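Long-range contacts in probable thiamine pyrophosphokinase (Staphylococcus saprophyticus, PDB 3L8M), which probably transfers a pyrophosphate group from ATP to thiamine, giving thiamine diphosphate: residues 130-135 / 205-210; 40-45 / 62-67; 5-10 / 96-101; 76-81 / 107-112; 90-95 / 122-127. All blocks are in the same frame, centred on the assembly; numbering follows the deposited sequence.

Interaction 1 of 5, residues 130-135 / 205-210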
# COMPACT_ATOMS: atom_id res chain seq x y z
N ASP A 130 -1.09 -17.49 20.92
CA ASP A 130 0.21 -18.14 20.74
C ASP A 130 0.21 -19.67 20.64
O ASP A 130 1.21 -20.24 20.20
CB ASP A 130 1.18 -17.71 21.86
CG ASP A 130 0.61 -17.95 23.24
OD1 ASP A 130 -0.42 -18.65 23.35
OD2 ASP A 130 1.20 -17.45 24.22
N THR A 131 -0.88 -20.32 21.02
CA THR A 131 -0.95 -21.79 20.99
C THR A 131 -2.15 -22.40 20.24
O THR A 131 -2.18 -23.61 20.00
CB THR A 131 -0.97 -22.36 22.45
OG1 THR A 131 0.16 -21.86 23.18
CG2 THR A 131 -0.91 -23.90 22.44
N ASN A 132 -3.13 -21.58 19.86
CA ASN A 132 -4.32 -22.11 19.21
C ASN A 132 -4.87 -21.30 18.05
O ASN A 132 -4.58 -20.12 17.89
CB ASN A 132 -5.46 -22.21 20.23
CG ASN A 132 -5.11 -23.04 21.44
OD1 ASN A 132 -5.32 -24.25 21.46
ND2 ASN A 132 -4.57 -22.39 22.47
N GLU A 133 -5.73 -21.96 17.29
CA GLU A 133 -6.43 -21.37 16.16
C GLU A 133 -7.80 -22.05 16.24
O GLU A 133 -7.88 -23.28 16.31
CB GLU A 133 -5.71 -21.72 14.86
CG GLU A 133 -6.08 -20.81 13.70
CD GLU A 133 -5.17 -21.02 12.51
OE1 GLU A 133 -3.93 -21.01 12.70
OE2 GLU A 133 -5.69 -21.20 11.38
N ILE A 134 -8.86 -21.24 16.26
CA ILE A 134 -10.22 -21.75 16.39
C ILE A 134 -11.19 -21.15 15.37
O ILE A 134 -11.18 -19.94 15.13
CB ILE A 134 -10.78 -21.47 17.81
CG1 ILE A 134 -9.89 -22.12 18.87
CG2 ILE A 134 -12.23 -21.96 17.94
CD1 ILE A 134 -10.20 -21.66 20.29
N GLN A 135 -12.04 -21.99 14.78
CA GLN A 135 -13.03 -21.52 13.81
C GLN A 135 -14.24 -22.44 13.82
O GLN A 135 -14.15 -23.61 14.18
CB GLN A 135 -12.44 -21.45 12.40
CG GLN A 135 -12.00 -22.80 11.84
CD GLN A 135 -11.40 -22.68 10.45
OE1 GLN A 135 -12.06 -22.25 9.51
NE2 GLN A 135 -10.13 -23.07 10.31
N LEU A 205 -16.87 -26.72 16.40
CA LEU A 205 -15.79 -25.76 16.45
C LEU A 205 -14.54 -26.59 16.18
O LEU A 205 -14.38 -27.70 16.70
CB LEU A 205 -15.67 -25.13 17.84
CG LEU A 205 -16.71 -24.08 18.24
CD1 LEU A 205 -16.66 -23.89 19.75
CD2 LEU A 205 -16.44 -22.76 17.50
N MSE A 206 -13.66 -26.09 15.33
CA MSE A 206 -12.44 -26.81 15.05
C MSE A 206 -11.35 -26.03 15.76
O MSE A 206 -11.27 -24.82 15.63
CB MSE A 206 -12.17 -26.85 13.55
CG MSE A 206 -10.77 -27.33 13.23
SE MSE A 206 -10.48 -27.41 11.47
CE MSE A 206 -9.22 -28.63 11.46
N ILE A 207 -10.52 -26.73 16.53
CA ILE A 207 -9.44 -26.08 17.25
C ILE A 207 -8.11 -26.74 16.99
O ILE A 207 -7.94 -27.93 17.24
CB ILE A 207 -9.73 -26.06 18.77
CG1 ILE A 207 -8.49 -25.61 19.53
CG2 ILE A 207 -10.16 -27.43 19.23
CD1 ILE A 207 -8.77 -25.29 20.97
N ARG A 208 -7.17 -25.97 16.46
CA ARG A 208 -5.85 -26.50 16.17
C ARG A 208 -4.89 -26.05 17.26
O ARG A 208 -4.90 -24.89 17.66
CB ARG A 208 -5.39 -26.03 14.80
CG ARG A 208 -6.35 -26.48 13.71
CD ARG A 208 -5.62 -26.99 12.49
NE ARG A 208 -5.87 -26.14 11.33
CZ ARG A 208 -5.42 -26.41 10.11
NH1 ARG A 208 -4.70 -27.51 9.90
NH2 ARG A 208 -5.69 -25.58 9.10
N SER A 209 -4.08 -26.98 17.75
CA SER A 209 -3.14 -26.68 18.82
C SER A 209 -1.73 -27.07 18.43
O SER A 209 -1.53 -27.85 17.50
CB SER A 209 -3.53 -27.43 20.10
OG SER A 209 -4.82 -27.06 20.55
N LYS A 210 -0.75 -26.53 19.13
CA LYS A 210 0.63 -26.87 18.85
C LYS A 210 1.11 -27.76 19.99
O LYS A 210 0.46 -27.84 21.03
CB LYS A 210 1.49 -25.61 18.70
CG LYS A 210 1.56 -24.72 19.93
CD LYS A 210 1.75 -23.26 19.52
CE LYS A 210 2.98 -23.05 18.64
NZ LYS A 210 3.13 -21.61 18.24
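An antiparallel beta ladder in the large mixed sheet joins strand 132-135 to strand 205-209, with Glu133 facing Arg208 and Gln135 facing Met206. The strand axes stand at 168°, nearly antiparallel. Glu133 and Arg208 form a hydrogen-bonded pair: Arg208 N gives to Glu133 O over 2.8 Å, and Glu133 N bonds back to Arg208 O. Gln135 and Met206 repeat the pattern, and the bond from Met206 N to Gln135 O is almost straight, 177° at the hydrogen. Ile134 with Ile207 lies between them, and Asn132 with Ser209 just outside; both are non-hydrogen-bonded pairs. Their side chains share one face of the sheet. There Ile134 and Ile207 lie side by side and point the same way, with Ile134 CG1 3.8 Å from Ile207 CG1. Asn132 OD1 accepts from Ser209 OG at 3.0 Å, the donor tilted 25° from the carbonyl plane. Asn132 ND2 bonds to Asp129, so both ends of the amide are held and its rotation is fixed. The other face carries Glu133, Gln135, Met206 and Arg208. The Glu133 carboxylate makes its salt bridge with Lys126, while its OE2 stays 4.9 Å from Arg208 NH2. Met206 packs against Ile153 and Phe155 of strand 152-157, the next strand in the sheet. Past the ladder, Thr131 CG2 meets Lys210 CG at 3.6 Å, the two side chains crossing at about a right angle. The Lys210 chain bends at chi3, and its NZ donates to Asp130 O over 3.1 Å, nearly along the C=O axis.

Interaction 2 of 5, residues 40-45 / 62-67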
# COMPACT_ATOMS: atom_id res chain seq x y z
N ILE A 40 0.98 1.83 15.54
CA ILE A 40 0.09 1.31 14.52
C ILE A 40 -1.24 2.08 14.58
O ILE A 40 -1.83 2.23 15.65
CB ILE A 40 -0.16 -0.20 14.73
CG1 ILE A 40 1.11 -0.98 14.40
CG2 ILE A 40 -1.33 -0.68 13.85
CD1 ILE A 40 0.95 -2.51 14.53
N THR A 41 -1.69 2.57 13.42
CA THR A 41 -2.95 3.31 13.36
C THR A 41 -4.10 2.36 13.02
O THR A 41 -4.16 1.81 11.93
CB THR A 41 -2.92 4.43 12.30
OG1 THR A 41 -1.87 5.36 12.61
CG2 THR A 41 -4.27 5.17 12.26
N PRO A 42 -5.03 2.16 13.96
CA PRO A 42 -6.17 1.28 13.73
C PRO A 42 -7.12 1.87 12.68
O PRO A 42 -7.35 3.07 12.66
CB PRO A 42 -6.84 1.23 15.11
CG PRO A 42 -5.73 1.59 16.06
CD PRO A 42 -5.02 2.67 15.34
N GLN A 43 -7.64 1.02 11.80
CA GLN A 43 -8.60 1.44 10.78
C GLN A 43 -9.79 2.06 11.55
O GLN A 43 -10.43 3.00 11.08
CB GLN A 43 -9.10 0.23 9.99
CG GLN A 43 -8.03 -0.54 9.23
CD GLN A 43 -7.41 0.29 8.12
OE1 GLN A 43 -8.11 0.95 7.36
NE2 GLN A 43 -6.08 0.26 8.03
N PHE A 44 -10.08 1.50 12.72
CA PHE A 44 -11.15 1.97 13.60
C PHE A 44 -11.14 1.18 14.90
O PHE A 44 -10.56 0.10 14.96
CB PHE A 44 -12.52 1.87 12.90
CG PHE A 44 -13.01 0.47 12.68
CD1 PHE A 44 -13.59 -0.26 13.73
CD2 PHE A 44 -12.94 -0.11 11.42
CE1 PHE A 44 -14.10 -1.52 13.51
CE2 PHE A 44 -13.45 -1.39 11.19
CZ PHE A 44 -14.03 -2.10 12.25
N ALA A 45 -11.77 1.71 15.93
CA ALA A 45 -11.79 1.03 17.21
C ALA A 45 -13.14 1.12 17.91
O ALA A 45 -13.87 2.09 17.74
CB ALA A 45 -10.70 1.61 18.11
N GLN A 62 -12.23 10.70 16.56
CA GLN A 62 -12.58 11.47 15.37
C GLN A 62 -11.99 10.82 14.12
O GLN A 62 -12.48 11.05 13.01
CB GLN A 62 -12.06 12.91 15.47
CG GLN A 62 -10.56 13.04 15.27
CD GLN A 62 -10.12 14.48 15.05
OE1 GLN A 62 -8.92 14.77 14.97
NE2 GLN A 62 -11.09 15.39 14.94
N GLN A 63 -10.94 10.03 14.31
CA GLN A 63 -10.31 9.35 13.18
C GLN A 63 -10.16 7.86 13.40
O GLN A 63 -9.86 7.12 12.47
CB GLN A 63 -8.93 9.96 12.92
CG GLN A 63 -8.97 11.43 12.55
CD GLN A 63 -7.60 11.99 12.23
OE1 GLN A 63 -6.68 11.94 13.05
NE2 GLN A 63 -7.46 12.53 11.02
N ILE A 64 -10.40 7.41 14.63
CA ILE A 64 -10.26 5.99 14.97
C ILE A 64 -11.50 5.38 15.63
O ILE A 64 -12.00 4.33 15.20
CB ILE A 64 -9.07 5.78 15.93
CG1 ILE A 64 -7.81 6.41 15.34
CG2 ILE A 64 -8.86 4.31 16.18
CD1 ILE A 64 -6.66 6.54 16.35
N GLU A 65 -11.99 6.03 16.67
CA GLU A 65 -13.15 5.54 17.40
C GLU A 65 -14.48 5.64 16.64
O GLU A 65 -14.89 6.71 16.23
CB GLU A 65 -13.26 6.28 18.74
CG GLU A 65 -14.41 5.83 19.65
CD GLU A 65 -14.21 4.43 20.22
OE1 GLU A 65 -15.11 3.95 20.93
OE2 GLU A 65 -13.16 3.82 19.95
N ILE A 66 -15.15 4.51 16.42
CA ILE A 66 -16.45 4.55 15.79
C ILE A 66 -17.45 4.20 16.90
O ILE A 66 -17.04 3.67 17.95
CB ILE A 66 -16.57 3.58 14.56
CG1 ILE A 66 -16.65 2.11 15.00
CG2 ILE A 66 -15.42 3.83 13.60
CD1 ILE A 66 -15.43 1.61 15.66
N ASN A 67 -18.72 4.51 16.69
CA ASN A 67 -19.75 4.27 17.70
C ASN A 67 -20.99 3.54 17.16
O ASN A 67 -22.07 4.11 17.09
CB ASN A 67 -20.17 5.61 18.32
CG ASN A 67 -19.03 6.30 19.07
OD1 ASN A 67 -18.64 5.87 20.15
ND2 ASN A 67 -18.50 7.37 18.49
O HOH W 1 -8.15 5.14 11.15
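Phe44 lies against Ile64 and Ile66, where the chain leaving helix 54-63 passes strand 44-46. Phe44 CB is 3.4 Å from the carbonyl O of Ile64 and 3.6 Å from Ile66 CG2. Chi1 of 69° puts Phe44 CG between the backbone N and the carbonyl carbon. From there the ring crosses the Ile66 side chain obliquely, with Phe44 CD1 4.1 Å from Ile66 CG1. The exact place of Ile66 CD1 is doubtful, because it sits too close to Ala45 O in the model. Further out, Phe44 CZ packs on the carbonyl O of Gly81, and the ring makes a cation-pi contact with Arg88. Met1 of a second subunit also packs on Phe44 and Ile66. The backbones meet beside this ring. Ala45 N donates to Ile64 O over 2.7 Å, from well above the carbonyl plane. Ile66 N donates in turn to Ala45 O, whose position is less sure. Ile64 CG2 packs 3.8 Å from both Ala45 CB and Pro42 CB. A water lies within hydrogen-bonding distance of both Pro42 O (2.7 Å) and Gln63 O (2.9 Å). The arrangement is a single beta bridge between Ala45 and Glu65. It ties the exit of a helix to the outermost parallel strand, within this chain, of an alpha/beta sheet.

Interaction 3 of 5, residues 5-10 / 96-101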
# COMPACT_ATOMS: atom_id res chain seq x y z
N LEU A 5 -7.95 -8.08 14.53
CA LEU A 5 -8.50 -7.37 15.69
C LEU A 5 -7.66 -7.66 16.92
O LEU A 5 -7.25 -8.80 17.14
CB LEU A 5 -9.95 -7.80 15.97
CG LEU A 5 -11.06 -7.11 15.16
CD1 LEU A 5 -10.93 -7.48 13.69
CD2 LEU A 5 -12.42 -7.51 15.72
N LEU A 6 -7.39 -6.63 17.70
CA LEU A 6 -6.66 -6.82 18.93
C LEU A 6 -7.59 -6.46 20.09
O LEU A 6 -8.10 -5.35 20.15
CB LEU A 6 -5.41 -5.94 18.95
CG LEU A 6 -4.47 -6.20 20.14
CD1 LEU A 6 -4.10 -7.68 20.18
CD2 LEU A 6 -3.22 -5.32 20.02
N CYS A 7 -7.82 -7.42 20.99
CA CYS A 7 -8.68 -7.20 22.16
C CYS A 7 -7.90 -7.00 23.45
O CYS A 7 -8.49 -6.71 24.48
CB CYS A 7 -9.61 -8.39 22.39
SG CYS A 7 -10.60 -8.87 21.00
N GLY A 8 -6.58 -7.18 23.40
CA GLY A 8 -5.77 -7.04 24.60
C GLY A 8 -4.40 -7.65 24.40
O GLY A 8 -4.05 -8.01 23.27
N ASN A 9 -3.62 -7.79 25.47
CA ASN A 9 -2.26 -8.33 25.36
C ASN A 9 -1.99 -9.72 25.95
O ASN A 9 -0.83 -10.08 26.18
CB ASN A 9 -1.26 -7.32 25.94
CG ASN A 9 -1.43 -7.13 27.43
OD1 ASN A 9 -2.53 -7.28 27.97
ND2 ASN A 9 -0.34 -6.78 28.11
N ARG A 10 -3.03 -10.51 26.18
CA ARG A 10 -2.85 -11.86 26.74
C ARG A 10 -2.68 -12.95 25.68
O ARG A 10 -3.45 -13.02 24.72
CB ARG A 10 -4.03 -12.25 27.63
CG ARG A 10 -4.08 -11.58 28.98
CD ARG A 10 -5.38 -11.94 29.69
NE ARG A 10 -5.53 -11.19 30.93
CZ ARG A 10 -4.83 -11.41 32.03
NH1 ARG A 10 -3.92 -12.38 32.06
NH2 ARG A 10 -5.01 -10.64 33.10
N TYR A 96 -7.23 -11.56 17.76
CA TYR A 96 -6.13 -11.86 18.67
C TYR A 96 -6.50 -11.22 19.99
O TYR A 96 -7.28 -10.26 20.01
CB TYR A 96 -4.84 -11.21 18.17
CG TYR A 96 -4.31 -11.78 16.88
CD1 TYR A 96 -3.39 -12.83 16.89
CD2 TYR A 96 -4.71 -11.27 15.65
CE1 TYR A 96 -2.87 -13.35 15.71
CE2 TYR A 96 -4.21 -11.79 14.46
CZ TYR A 96 -3.28 -12.83 14.50
OH TYR A 96 -2.75 -13.32 13.34
N GLY A 97 -5.94 -11.74 21.08
CA GLY A 97 -6.19 -11.17 22.39
C GLY A 97 -7.47 -11.56 23.09
O GLY A 97 -7.77 -11.03 24.16
N ALA A 98 -8.23 -12.50 22.52
CA ALA A 98 -9.49 -12.91 23.12
C ALA A 98 -9.46 -14.13 24.05
O ALA A 98 -10.53 -14.60 24.45
CB ALA A 98 -10.54 -13.13 22.01
N THR A 99 -8.27 -14.64 24.40
CA THR A 99 -8.16 -15.80 25.29
C THR A 99 -7.49 -15.43 26.61
O THR A 99 -6.87 -14.37 26.73
CB THR A 99 -7.35 -16.98 24.65
OG1 THR A 99 -5.95 -16.71 24.69
CG2 THR A 99 -7.76 -17.20 23.19
N GLY A 100 -7.61 -16.31 27.61
CA GLY A 100 -7.03 -16.06 28.92
C GLY A 100 -7.89 -15.13 29.77
O GLY A 100 -8.97 -14.72 29.34
N GLY A 101 -7.43 -14.83 30.98
CA GLY A 101 -8.18 -13.92 31.87
C GLY A 101 -9.60 -14.34 32.20
O GLY A 101 -9.84 -15.48 32.58
O HOH W 2 -5.34 -14.07 23.36
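Leu5 O accepts from Tyr96 N over 2.8 Å, in a nearly straight bond of 166° at the hydrogen. The same oxygen lies at the edge of the Tyr96 ring, near its plane. Leu6 CG is anti to the backbone N (chi1 -173°), and Leu6 CD1 reaches Tyr96 CB at 4.1 Å, the two side chains crossing at about a right angle. Cys7 N then donates to Tyr96 O over 3.1 Å. These two bonds bracket the parallel pair of Leu6 and Tyr96, in neighbouring strands 2-6 and 92-96. In parallel alpha/beta folds, binding sites commonly gather around loops at the C-terminal ends of the strands, where this pair lies. Cys7 CB lies 3.7 Å from Gly97 O. A CB on Gly97 would clash with Gly8 N and crowd Cys7 N, and its positive phi (81°) also suits glycine. At Gly8 the carbonyl O comes to 3.9 Å from Gly97 CA. Arg10 O takes a hydrogen bond from a water at 2.6 Å, and that water accepts from Thr99 N. The hydroxyl of Thr99 is hydrogen-bonded to Asp129 and Asn11. Arg10 CB touches Thr99 O, the chain is extended to NE, and Gly101 CA lies over one face of the guanidinium, off its centre.

Interaction 4 of 5, residues 76-81 / 107-112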
# COMPACT_ATOMS: atom_id res chain seq x y z
N THR A 76 -21.60 -7.27 22.55
CA THR A 76 -20.32 -6.97 23.18
C THR A 76 -19.50 -6.09 22.23
O THR A 76 -19.84 -5.94 21.06
CB THR A 76 -19.52 -8.25 23.46
OG1 THR A 76 -19.21 -8.90 22.22
CG2 THR A 76 -20.31 -9.20 24.37
N ASP A 77 -18.41 -5.50 22.74
CA ASP A 77 -17.56 -4.65 21.92
C ASP A 77 -16.93 -5.45 20.78
O ASP A 77 -16.78 -4.96 19.66
CB ASP A 77 -16.48 -3.98 22.78
CG ASP A 77 -17.07 -2.96 23.75
OD1 ASP A 77 -18.28 -2.67 23.66
OD2 ASP A 77 -16.33 -2.43 24.60
N LEU A 78 -16.58 -6.70 21.07
CA LEU A 78 -15.98 -7.55 20.04
C LEU A 78 -16.99 -7.89 18.95
O LEU A 78 -16.64 -7.95 17.77
CB LEU A 78 -15.44 -8.85 20.66
CG LEU A 78 -14.94 -9.87 19.63
CD1 LEU A 78 -13.87 -9.19 18.78
CD2 LEU A 78 -14.38 -11.14 20.31
N ALA A 79 -18.25 -8.11 19.33
CA ALA A 79 -19.26 -8.48 18.35
C ALA A 79 -19.57 -7.33 17.39
O ALA A 79 -19.88 -7.55 16.23
CB ALA A 79 -20.54 -8.95 19.05
N LEU A 80 -19.47 -6.10 17.91
CA LEU A 80 -19.71 -4.91 17.10
C LEU A 80 -18.51 -4.74 16.16
O LEU A 80 -18.68 -4.49 14.96
CB LEU A 80 -19.84 -3.68 18.01
CG LEU A 80 -20.97 -3.65 19.04
CD1 LEU A 80 -20.83 -2.42 19.93
CD2 LEU A 80 -22.32 -3.65 18.34
N GLY A 81 -17.30 -4.89 16.71
CA GLY A 81 -16.10 -4.77 15.91
C GLY A 81 -16.14 -5.69 14.71
O GLY A 81 -15.76 -5.30 13.61
N MSE A 107 -15.67 -17.01 25.96
CA MSE A 107 -16.88 -17.73 25.55
C MSE A 107 -17.77 -16.88 24.65
O MSE A 107 -18.36 -17.39 23.69
CB MSE A 107 -17.67 -18.17 26.80
CG MSE A 107 -16.86 -19.06 27.75
SE MSE A 107 -16.42 -20.76 26.96
CE MSE A 107 -18.04 -21.67 27.44
N GLY A 108 -17.87 -15.60 24.97
CA GLY A 108 -18.68 -14.71 24.16
C GLY A 108 -18.06 -14.65 22.78
O GLY A 108 -18.76 -14.64 21.75
N ALA A 109 -16.73 -14.64 22.75
CA ALA A 109 -16.03 -14.60 21.48
C ALA A 109 -16.41 -15.83 20.66
O ALA A 109 -16.50 -15.75 19.43
CB ALA A 109 -14.50 -14.53 21.72
N LEU A 110 -16.66 -16.96 21.33
CA LEU A 110 -17.05 -18.18 20.62
C LEU A 110 -18.48 -18.06 20.07
O LEU A 110 -18.79 -18.59 18.99
CB LEU A 110 -16.95 -19.41 21.52
CG LEU A 110 -15.57 -19.80 22.06
CD1 LEU A 110 -15.72 -20.99 22.98
CD2 LEU A 110 -14.62 -20.14 20.92
N GLN A 111 -19.35 -17.37 20.80
CA GLN A 111 -20.72 -17.18 20.33
C GLN A 111 -20.74 -16.45 18.97
O GLN A 111 -21.55 -16.77 18.10
CB GLN A 111 -21.54 -16.39 21.36
CG GLN A 111 -21.79 -17.14 22.66
CD GLN A 111 -22.54 -16.31 23.68
OE1 GLN A 111 -22.49 -15.08 23.64
NE2 GLN A 111 -23.23 -16.97 24.59
N ILE A 112 -19.84 -15.48 18.80
CA ILE A 112 -19.79 -14.73 17.55
C ILE A 112 -19.49 -15.62 16.34
O ILE A 112 -20.15 -15.51 15.30
CB ILE A 112 -18.73 -13.61 17.62
CG1 ILE A 112 -19.11 -12.61 18.71
CG2 ILE A 112 -18.65 -12.87 16.29
CD1 ILE A 112 -18.00 -11.65 19.03
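Ile112 of helix 107-112 carries most of this contact and reaches Leu78 and Ala79 of helix 77-81. The packing between the segments is apolar. Ile112 CG1 is anti to the carbonyl carbon (chi1 -62°), and chi2 of 168° extends CD1 toward the facing helix. There CD1 touches Ala79 CA at 3.5 Å and Ala79 CB at 3.7 Å. It also meets Leu78 CG at 3.6 Å, and the Leu78 and Ile112 side chains cross at a slant. Leu78 CD2 lies 3.7 Å from Ala109 CB, one helical turn before Ile112. The hydrogen bonds here are local to each segment. Thr76 is the N-cap of helix 77-87, and its OG1 accepts from Ala79 N over 3.1 Å. That bond satisfies an amide of the first turn, directly beside the Ile112 methyl. Main-chain bonds from Leu80 N to Thr76 O and from Ile112 N to Gly108 O continue the two helices. The segment axes come within 9.8 Å and cross at -28°, so the helices run roughly side by side. Both lie on one face of the large sheet. Leu78 packs down on Cys7 and Val95, and Leu110 packs on Leu127. Helix 77-87 leads into strand 92-96, and helix 103-113 follows that strand.

Interaction 5 of 5, residues 90-95 / 122-127. With NA (sodium ion), chain C.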
# COMPACT_ATOMS: atom_id res chain seq x y z
N TYR A 90 -14.51 -6.64 4.87
CA TYR A 90 -13.43 -7.51 5.33
C TYR A 90 -13.98 -8.94 5.33
O TYR A 90 -14.99 -9.23 5.97
CB TYR A 90 -12.99 -7.10 6.74
CG TYR A 90 -12.15 -5.82 6.78
CD1 TYR A 90 -10.82 -5.83 6.37
CD2 TYR A 90 -12.70 -4.61 7.22
CE1 TYR A 90 -10.05 -4.68 6.41
CE2 TYR A 90 -11.93 -3.44 7.25
CZ TYR A 90 -10.60 -3.49 6.84
OH TYR A 90 -9.84 -2.35 6.87
N ARG A 91 -13.32 -9.84 4.60
CA ARG A 91 -13.78 -11.22 4.50
C ARG A 91 -13.05 -12.21 5.39
O ARG A 91 -13.62 -13.23 5.80
CB ARG A 91 -13.68 -11.70 3.05
CG ARG A 91 -14.47 -12.96 2.78
CD ARG A 91 -15.75 -12.66 2.01
NE ARG A 91 -15.50 -12.47 0.59
CZ ARG A 91 -15.01 -13.41 -0.21
NH1 ARG A 91 -14.70 -14.60 0.27
NH2 ARG A 91 -14.82 -13.16 -1.51
N ASN A 92 -11.78 -11.94 5.66
CA ASN A 92 -10.97 -12.80 6.51
C ASN A 92 -10.67 -12.00 7.76
O ASN A 92 -10.02 -10.96 7.68
CB ASN A 92 -9.66 -13.19 5.81
CG ASN A 92 -9.90 -14.03 4.57
OD1 ASN A 92 -10.47 -15.12 4.64
ND2 ASN A 92 -9.45 -13.53 3.42
N ILE A 93 -11.15 -12.48 8.91
CA ILE A 93 -10.94 -11.79 10.17
C ILE A 93 -10.19 -12.65 11.19
O ILE A 93 -10.59 -13.77 11.49
CB ILE A 93 -12.29 -11.37 10.82
CG1 ILE A 93 -13.21 -10.74 9.77
CG2 ILE A 93 -12.04 -10.41 11.96
CD1 ILE A 93 -12.57 -9.66 8.95
N ASP A 94 -9.09 -12.11 11.71
CA ASP A 94 -8.29 -12.80 12.71
C ASP A 94 -8.40 -12.02 14.01
O ASP A 94 -7.99 -10.86 14.08
CB ASP A 94 -6.81 -12.87 12.30
CG ASP A 94 -6.57 -13.82 11.16
OD1 ASP A 94 -7.53 -14.51 10.77
OD2 ASP A 94 -5.42 -13.89 10.66
N VAL A 95 -8.97 -12.66 15.03
CA VAL A 95 -9.12 -12.01 16.33
C VAL A 95 -8.02 -12.50 17.27
O VAL A 95 -7.88 -13.70 17.53
CB VAL A 95 -10.52 -12.30 16.94
CG1 VAL A 95 -10.64 -11.60 18.30
CG2 VAL A 95 -11.62 -11.81 15.99
N ASN A 122 -19.85 -15.40 3.02
CA ASN A 122 -18.60 -16.11 2.79
C ASN A 122 -17.48 -15.53 3.64
O ASN A 122 -16.39 -15.26 3.15
CB ASN A 122 -18.22 -16.03 1.31
CG ASN A 122 -17.36 -17.20 0.86
OD1 ASN A 122 -17.82 -18.34 0.82
ND2 ASN A 122 -16.10 -16.92 0.53
N ILE A 123 -17.75 -15.35 4.93
CA ILE A 123 -16.79 -14.79 5.88
C ILE A 123 -15.99 -15.88 6.60
O ILE A 123 -16.49 -16.98 6.84
CB ILE A 123 -17.53 -13.92 6.93
CG1 ILE A 123 -16.53 -13.30 7.91
CG2 ILE A 123 -18.54 -14.76 7.68
CD1 ILE A 123 -15.76 -12.13 7.34
N ASN A 124 -14.74 -15.56 6.93
CA ASN A 124 -13.86 -16.50 7.62
C ASN A 124 -13.31 -15.87 8.89
O ASN A 124 -12.35 -15.10 8.84
CB ASN A 124 -12.69 -16.88 6.70
CG ASN A 124 -11.68 -17.78 7.37
OD1 ASN A 124 -10.51 -17.82 6.98
ND2 ASN A 124 -12.12 -18.52 8.39
N ILE A 125 -13.92 -16.18 10.03
CA ILE A 125 -13.50 -15.64 11.32
C ILE A 125 -12.68 -16.67 12.12
O ILE A 125 -13.12 -17.81 12.31
CB ILE A 125 -14.72 -15.24 12.19
CG1 ILE A 125 -15.70 -14.37 11.39
CG2 ILE A 125 -14.25 -14.48 13.42
CD1 ILE A 125 -15.22 -12.95 11.17
N LYS A 126 -11.50 -16.28 12.58
CA LYS A 126 -10.66 -17.16 13.39
C LYS A 126 -10.15 -16.46 14.65
O LYS A 126 -9.75 -15.30 14.60
CB LYS A 126 -9.43 -17.64 12.61
CG LYS A 126 -9.68 -18.57 11.46
CD LYS A 126 -8.35 -18.93 10.82
CE LYS A 126 -8.56 -19.76 9.56
NZ LYS A 126 -7.27 -20.13 8.90
N LEU A 127 -10.18 -17.18 15.77
CA LEU A 127 -9.67 -16.65 17.05
C LEU A 127 -8.27 -17.23 17.09
O LEU A 127 -8.07 -18.41 16.79
CB LEU A 127 -10.49 -17.18 18.24
CG LEU A 127 -12.01 -16.94 18.21
CD1 LEU A 127 -12.70 -17.62 19.40
CD2 LEU A 127 -12.27 -15.43 18.22
NA NA C . -9.47 -15.80 9.12
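Asp94 and Lys126 both have CG anti to the carbonyl carbon (chi1 -71° and -69°), and their side chains lie side by side. Chi1 thus places the Asp94 carboxylate carbon, and chi2 of -6° sets OD1, which binds a sodium ion at 2.9 Å. The carbonyl O of Asn124 binds the same ion at 3.0 Å. The extended Lys126 chain runs past the metal toward its partner Glu133, its CG 3.6 Å from the sodium. The strands are parallel and in register. Asn124 O also accepts from Ile93 N, so one carbonyl serves both sheet and metal. Lys126 N donates to Ile93 O, and Val95 N to Lys126 O over 2.8 Å. On the opposite face, Ile93 CG1 touches Ile125 CD1 at 3.3 Å, and Val95 CB touches Leu127 CD2 at 3.8 Å. At the start of the strands, Arg91 NE forms a salt bridge with Glu19 of a fourth subunit. Strand 2-6 flanks strand 92-96 on its other edge. Helix 77-87 covers Ile93 and Val95, and helix 103-113 covers Ile125 and Leu127 and lies in the beta-alpha-beta crossover joining the two strands.

Interactions 3, 5 and 1 follow one another in that order across the large sheet. Interaction 3 meets interaction 5 through Leu5 N and Asp94 O, 2.8 Å apart. Interaction 5 meets interaction 1 where Ile134 N lies 3.0 Å from Leu127 O. Interaction 4 belongs to the helices over one face, with Leu110 CD2 3.5 Å from Leu127 CD1. Interaction 2 sits toward the other end of the sheet, its centre about 28 Å from that of interaction 1. It touches interaction 5 through Gln43 and Tyr90. One sodium ion is held within interaction 5. Gly100 of interaction 3 and Phe44 of interaction 2 lie about 4 and 7 Å from other bound sodium ions.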